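Local coordinates for protein hypothetical bacterial 6-phosphogluconolactonase (Bacteroides fragilis, PDB 3SCY) that probably hydrolyses 6-phosphogluconolactone to 6-phosphogluconate, with a seven-bladed beta-propeller fold, at residues P52-P57 / C103-N108; K62-V67 / F80-E85. All blocks are in the same frame, centred on the assembly; numbering follows the deposited sequence.

Contact 1. Residues P52-P57 / C103-N108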
loop_
_atom_site.group_PDB
_atom_site.type_symbol
_atom_site.label_atom_id
_atom_site.label_comp_id
_atom_site.label_asym_id
_atom_site.label_seq_id
_atom_site.Cartn_x
_atom_site.Cartn_y
_atom_site.Cartn_z
ATOM N N PRO A 52 -2.219 -8.531 -10.676
ATOM C CA PRO A 52 -1.538 -7.276 -10.312
ATOM C C PRO A 52 -2.179 -6.693 -9.033
ATOM O O PRO A 52 -2.903 -5.685 -9.071
ATOM C CB PRO A 52 -1.776 -6.407 -11.545
ATOM C CG PRO A 52 -3.131 -6.830 -12.040
ATOM C CD PRO A 52 -3.260 -8.303 -11.713
ATOM N N SER A 53 -1.980 -7.400 -7.896
ATOM C CA SER A 53 -2.693 -7.044 -6.663
ATOM C C SER A 53 -2.177 -5.774 -5.975
ATOM O O SER A 53 -2.836 -5.242 -5.074
ATOM C CB SER A 53 -2.683 -8.201 -5.686
ATOM O OG SER A 53 -1.348 -8.416 -5.278
ATOM N N TYR A 54 -1.013 -5.309 -6.383
ATOM C CA TYR A 54 -0.455 -4.065 -5.894
ATOM C C TYR A 54 0.330 -3.458 -7.023
ATOM O O TYR A 54 1.007 -4.167 -7.775
ATOM C CB TYR A 54 0.427 -4.253 -4.619
ATOM C CG TYR A 54 0.350 -3.046 -3.713
ATOM C CD1 TYR A 54 -0.689 -2.912 -2.791
ATOM C CD2 TYR A 54 1.231 -1.975 -3.865
ATOM C CE1 TYR A 54 -0.861 -1.741 -2.057
ATOM C CE2 TYR A 54 1.079 -0.802 -3.112
ATOM C CZ TYR A 54 0.029 -0.698 -2.212
ATOM O OH TYR A 54 -0.178 0.444 -1.458
ATOM N N LEU A 55 0.247 -2.157 -7.137
ATOM C CA LEU A 55 0.964 -1.437 -8.172
ATOM C C LEU A 55 1.274 -0.032 -7.695
ATOM O O LEU A 55 0.650 0.490 -6.767
ATOM C CB LEU A 55 0.155 -1.401 -9.499
ATOM C CG LEU A 55 -1.314 -0.950 -9.434
ATOM C CD1 LEU A 55 -1.433 0.549 -9.357
ATOM C CD2 LEU A 55 -2.048 -1.371 -10.690
ATOM N N ILE A 56 2.234 0.575 -8.373
ATOM C CA ILE A 56 2.638 1.941 -8.078
ATOM C C ILE A 56 3.013 2.662 -9.317
ATOM O O ILE A 56 3.647 2.097 -10.200
ATOM C CB ILE A 56 3.850 1.970 -7.062
ATOM C CG1 ILE A 56 5.088 1.198 -7.557
ATOM C CG2 ILE A 56 3.422 1.608 -5.622
ATOM C CD1 ILE A 56 6.361 1.631 -6.805
ATOM N N PRO A 57 2.716 3.966 -9.373
ATOM C CA PRO A 57 3.269 4.770 -10.462
ATOM C C PRO A 57 4.668 5.255 -10.088
ATOM O O PRO A 57 4.976 5.373 -8.884
ATOM C CB PRO A 57 2.316 5.963 -10.534
ATOM C CG PRO A 57 1.832 6.128 -9.082
ATOM C CD PRO A 57 1.910 4.770 -8.415
ATOM N N CYS A 103 3.390 -8.783 -2.726
ATOM C CA CYS A 103 2.076 -8.205 -2.436
ATOM C C CYS A 103 2.125 -6.709 -2.177
ATOM O O CYS A 103 1.091 -6.100 -1.864
ATOM C CB CYS A 103 1.473 -8.926 -1.234
ATOM S SG CYS A 103 2.416 -8.679 0.298
ATOM N N TYR A 104 3.299 -6.114 -2.290
ATOM C CA TYR A 104 3.524 -4.691 -2.073
ATOM C C TYR A 104 4.784 -4.304 -2.786
ATOM O O TYR A 104 5.701 -5.134 -2.871
ATOM C CB TYR A 104 3.674 -4.361 -0.572
ATOM C CG TYR A 104 3.402 -2.902 -0.236
ATOM C CD1 TYR A 104 4.414 -1.940 -0.316
ATOM C CD2 TYR A 104 2.177 -2.509 0.272
ATOM C CE1 TYR A 104 4.180 -0.604 0.024
ATOM C CE2 TYR A 104 1.937 -1.185 0.650
ATOM C CZ TYR A 104 2.934 -0.233 0.504
ATOM O OH TYR A 104 2.698 1.054 0.925
ATOM N N LEU A 105 4.893 -3.064 -3.235
ATOM C CA LEU A 105 6.168 -2.640 -3.810
ATOM C C LEU A 105 6.372 -1.142 -3.598
ATOM O O LEU A 105 5.406 -0.388 -3.353
ATOM C CB LEU A 105 6.349 -3.097 -5.289
ATOM C CG LEU A 105 5.616 -2.369 -6.415
ATOM C CD1 LEU A 105 5.923 -3.042 -7.751
ATOM C CD2 LEU A 105 4.088 -2.359 -6.240
ATOM N N THR A 106 7.647 -0.711 -3.585
ATOM C CA THR A 106 7.960 0.704 -3.438
ATOM C C THR A 106 9.133 1.034 -4.357
ATOM O O THR A 106 9.732 0.126 -4.928
ATOM C CB THR A 106 8.220 1.112 -1.977
ATOM O OG1 THR A 106 8.112 2.541 -1.924
ATOM C CG2 THR A 106 9.589 0.648 -1.461
ATOM N N THR A 107 9.408 2.322 -4.559
ATOM C CA THR A 107 10.500 2.739 -5.423
ATOM C C THR A 107 11.155 3.983 -4.878
ATOM O O THR A 107 10.507 4.795 -4.185
ATOM C CB THR A 107 9.971 3.022 -6.865
ATOM O OG1 THR A 107 11.088 3.263 -7.749
ATOM C CG2 THR A 107 9.014 4.248 -6.945
ATOM N N ASN A 108 12.430 4.190 -5.270
ATOM C CA ASN A 108 13.081 5.474 -5.037
ATOM C C ASN A 108 13.483 6.069 -6.402
ATOM O O ASN A 108 14.279 6.989 -6.433
ATOM C CB ASN A 108 14.285 5.354 -4.098
ATOM C CG ASN A 108 15.481 4.683 -4.725
ATOM O OD1 ASN A 108 15.346 3.912 -5.680
ATOM N ND2 ASN A 108 16.678 5.042 -4.258
HETATM O O HOH W 1 -1.362 -7.051 -2.748
#
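Tyr54 and Tyr104 lie side by side and point the same way, their rings forming an offset stack with centroids 4.3 Å apart and planes 23° from parallel. The overlap is rim over rim: Tyr104 CD2 sits above one face of the Tyr54 ring, and Tyr54 CE2 above one face of the Tyr104 ring. Tyr54 CZ approaches Tyr104 CE2 to 3.5 Å. The CB of Tyr104 sets off away from the other strand, but CG stands anti to the backbone N (chi1 -159°), and the ring attached there comes back within reach of Tyr54. At the root of its side chain, Tyr54 CB rests 3.4 Å from Cys103 O, while the polar tip, OH, is hydrogen-bonded to Lys358. His215 meets the Tyr104 ring edge-to-face.

Leu105 joins this aromatic pair to the aliphatic part of the interface. Its CD2 lies in the plane of the Tyr54 ring, at the edge, 3.7 Å from Tyr54 CD2, and its CG reaches Ile56 CG1 at 3.8 Å. In Ile56, CG1 is wedged between the backbone N and the carbonyl carbon. The two branches part company from CB: CG2 faces Leu105 O, and CD1, carried by CG1, ends 3.7 Å from Thr107 CG2.

No direct hydrogen bond links the two segments. Instead, one water is hydrogen-bonded to Ser53 OG and to Cys103 O, 2.8 Å from the latter; Ser53 OG is also hydrogen-bonded to Glu69. Strands 55-57 and 103-107 run nearly parallel, 19° apart, yet their axes come no closer than 6.9 Å, too far for backbone pairing. Such side-chain packing between the first strands of successive four-stranded sheets is characteristic of adjoining blades around the centre of a beta-propeller.

Contact 2. Residues K62-V67 / F80-E85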
loop_
_atom_site.group_PDB
_atom_site.type_symbol
_atom_site.label_atom_id
_atom_site.label_comp_id
_atom_site.label_asym_id
_atom_site.label_seq_id
_atom_site.Cartn_x
_atom_site.Cartn_y
_atom_site.Cartn_z
ATOM N N LYS A 62 5.278 8.504 -15.416
ATOM C CA LYS A 62 5.563 7.995 -16.752
ATOM C C LYS A 62 5.642 6.470 -16.797
ATOM O O LYS A 62 5.643 5.899 -17.885
ATOM C CB LYS A 62 6.873 8.598 -17.299
ATOM C CG LYS A 62 6.848 10.130 -17.441
ATOM C CD LYS A 62 6.097 10.622 -18.663
ATOM C CE LYS A 62 6.070 12.135 -18.748
ATOM N NZ LYS A 62 7.432 12.725 -18.913
ATOM N N PHE A 63 5.749 5.822 -15.624
ATOM C CA PHE A 63 5.858 4.371 -15.520
ATOM C C PHE A 63 4.981 3.855 -14.435
ATOM O O PHE A 63 4.620 4.577 -13.502
ATOM C CB PHE A 63 7.312 3.931 -15.247
ATOM C CG PHE A 63 8.272 4.406 -16.308
ATOM C CD1 PHE A 63 8.382 3.732 -17.525
ATOM C CD2 PHE A 63 8.995 5.577 -16.134
ATOM C CE1 PHE A 63 9.223 4.214 -18.536
ATOM C CE2 PHE A 63 9.842 6.055 -17.144
ATOM C CZ PHE A 63 9.910 5.395 -18.351
ATOM N N VAL A 64 4.571 2.594 -14.581
ATOM C CA VAL A 64 3.810 1.898 -13.566
ATOM C C VAL A 64 4.489 0.557 -13.319
ATOM O O VAL A 64 4.923 -0.103 -14.280
ATOM C CB VAL A 64 2.316 1.738 -13.943
ATOM C CG1 VAL A 64 1.578 0.750 -13.024
ATOM C CG2 VAL A 64 1.632 3.102 -13.911
ATOM N N TYR A 65 4.565 0.150 -12.047
ATOM C CA TYR A 65 5.144 -1.143 -11.709
ATOM C C TYR A 65 4.139 -1.907 -10.930
ATOM O O TYR A 65 3.520 -1.358 -10.025
ATOM C CB TYR A 65 6.456 -0.993 -10.916
ATOM C CG TYR A 65 7.465 -0.164 -11.670
ATOM C CD1 TYR A 65 8.313 -0.746 -12.608
ATOM C CD2 TYR A 65 7.522 1.218 -11.506
ATOM C CE1 TYR A 65 9.215 0.027 -13.346
ATOM C CE2 TYR A 65 8.381 2.001 -12.273
ATOM C CZ TYR A 65 9.237 1.400 -13.188
ATOM O OH TYR A 65 10.111 2.150 -13.930
ATOM N N SER A 66 3.930 -3.180 -11.283
ATOM C CA SER A 66 2.964 -3.986 -10.556
ATOM C C SER A 66 3.570 -5.285 -10.123
ATOM O O SER A 66 4.446 -5.814 -10.796
ATOM C CB SER A 66 1.726 -4.255 -11.412
ATOM O OG SER A 66 1.888 -5.354 -12.297
ATOM N N VAL A 67 3.047 -5.841 -9.036
ATOM C CA VAL A 67 3.451 -7.186 -8.680
ATOM C C VAL A 67 2.660 -8.113 -9.611
ATOM O O VAL A 67 1.705 -7.670 -10.284
ATOM C CB VAL A 67 3.180 -7.547 -7.201
ATOM C CG1 VAL A 67 3.934 -6.621 -6.257
ATOM C CG2 VAL A 67 1.668 -7.575 -6.893
ATOM N N PHE A 80 5.648 -1.025 -16.821
ATOM C CA PHE A 80 4.872 -0.476 -17.926
ATOM C C PHE A 80 5.186 0.973 -18.193
ATOM O O PHE A 80 5.409 1.728 -17.238
ATOM C CB PHE A 80 3.364 -0.512 -17.581
ATOM C CG PHE A 80 2.783 -1.849 -17.210
ATOM C CD1 PHE A 80 2.871 -2.323 -15.906
ATOM C CD2 PHE A 80 2.115 -2.622 -18.161
ATOM C CE1 PHE A 80 2.326 -3.547 -15.553
ATOM C CE2 PHE A 80 1.588 -3.862 -17.814
ATOM C CZ PHE A 80 1.712 -4.320 -16.517
ATOM N N ALA A 81 5.136 1.388 -19.461
ATOM C CA ALA A 81 5.121 2.809 -19.778
ATOM C C ALA A 81 3.675 3.272 -19.586
ATOM O O ALA A 81 2.737 2.571 -20.011
ATOM C CB ALA A 81 5.572 3.057 -21.200
ATOM N N PHE A 82 3.484 4.402 -18.927
ATOM C CA PHE A 82 2.140 4.901 -18.643
ATOM C C PHE A 82 1.902 6.242 -19.280
ATOM O O PHE A 82 2.757 7.125 -19.257
ATOM C CB PHE A 82 1.922 4.985 -17.110
ATOM C CG PHE A 82 0.514 5.367 -16.708
ATOM C CD1 PHE A 82 -0.574 4.596 -17.106
ATOM C CD2 PHE A 82 0.285 6.446 -15.869
ATOM C CE1 PHE A 82 -1.871 4.935 -16.721
ATOM C CE2 PHE A 82 -1.011 6.779 -15.472
ATOM C CZ PHE A 82 -2.079 6.022 -15.904
ATOM N N ASP A 83 0.720 6.393 -19.887
ATOM C CA ASP A 83 0.291 7.661 -20.476
ATOM C C ASP A 83 -0.928 8.094 -19.661
ATOM O O ASP A 83 -2.003 7.522 -19.818
ATOM C CB ASP A 83 0.016 7.518 -21.978
ATOM C CG ASP A 83 -0.430 8.801 -22.664
ATOM O OD1 ASP A 83 -1.116 9.623 -22.010
ATOM O OD2 ASP A 83 -0.129 8.967 -23.856
ATOM N N LYS A 84 -0.723 9.016 -18.706
ATOM C CA LYS A 84 -1.707 9.488 -17.720
ATOM C C LYS A 84 -2.972 10.077 -18.380
ATOM O O LYS A 84 -4.068 9.897 -17.846
ATOM C CB LYS A 84 -1.004 10.498 -16.784
ATOM C CG LYS A 84 -1.810 11.613 -16.158
ATOM C CD LYS A 84 -0.944 12.858 -16.060
ATOM N N GLU A 85 -2.821 10.725 -19.541
ATOM C CA GLU A 85 -3.950 11.335 -20.259
ATOM C C GLU A 85 -4.843 10.285 -20.931
ATOM O O GLU A 85 -6.064 10.421 -20.899
ATOM C CB GLU A 85 -3.426 12.322 -21.315
ATOM C CG GLU A 85 -2.766 13.558 -20.726
#
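Val64 and Phe80 face each other as an antiparallel hydrogen-bonded pair, closed by two backbone bonds. Val64 N donates to Phe80 O over 2.9 Å, and Phe80 N returns the bond to Val64 O over 2.8 Å. A third bond, from Phe82 N to Lys62 O, is almost straight at the hydrogen (174°).

The Phe80 side chain can be followed outward along the neighbouring strand. CB lies 3.7 Å from Val64 O; CG, beside the backbone N at chi1 -56°, stays 4.0 Å from Val64 O. CD1 comes closer, 3.4 Å from Val64 O, and CE1 meets Ser66 OG. Both oxygens lie at the ring edge, in its plane. The Phe80 side chain also touches Ile29 and Leu89.

These strands form the central hairpin of a four-stranded propeller blade, with strand 55-57 on one flank and strand 88-96 on the other. Ile29 belongs to the preceding blade, as does Leu17, against which Val64 and Phe82 both pack.

The Val64 and Phe82 side chains meet at a slant, Val64 CG2 lying 3.7 Å from Phe82 CB and close to CG. On the opposite face of the sheet, Phe63 pairs with Ala81 without hydrogen bonds between them; Phe63 CA makes a CA-H...O contact with Phe80 O at 3.2 Å, and the same oxygen lies at the edge of the Phe63 ring.

Overall arrangement
From the N terminus, the chain first builds strands 13-20, 28-35 and 41-48, then enters the next blade through segment 52-57. Strand 63-68 follows, and segment 62-67, which runs into it, meets 80-85 as the hairpin turns back, closing the short loop of contact 2. After strand 88-96 completes this blade, the chain reaches 103-108 in the following one, where contact 1 closes the longer loop. Contact 2 is therefore nested inside contact 1, their centres about 11 Å apart. Probable backbone hydrogen bonds from Tyr65 to Ile56 and from Val67 to Tyr54 join them through one sheet. Contact 2 holds strands together within a blade; contact 1 ties that blade to its successor, nearer the propeller's centre.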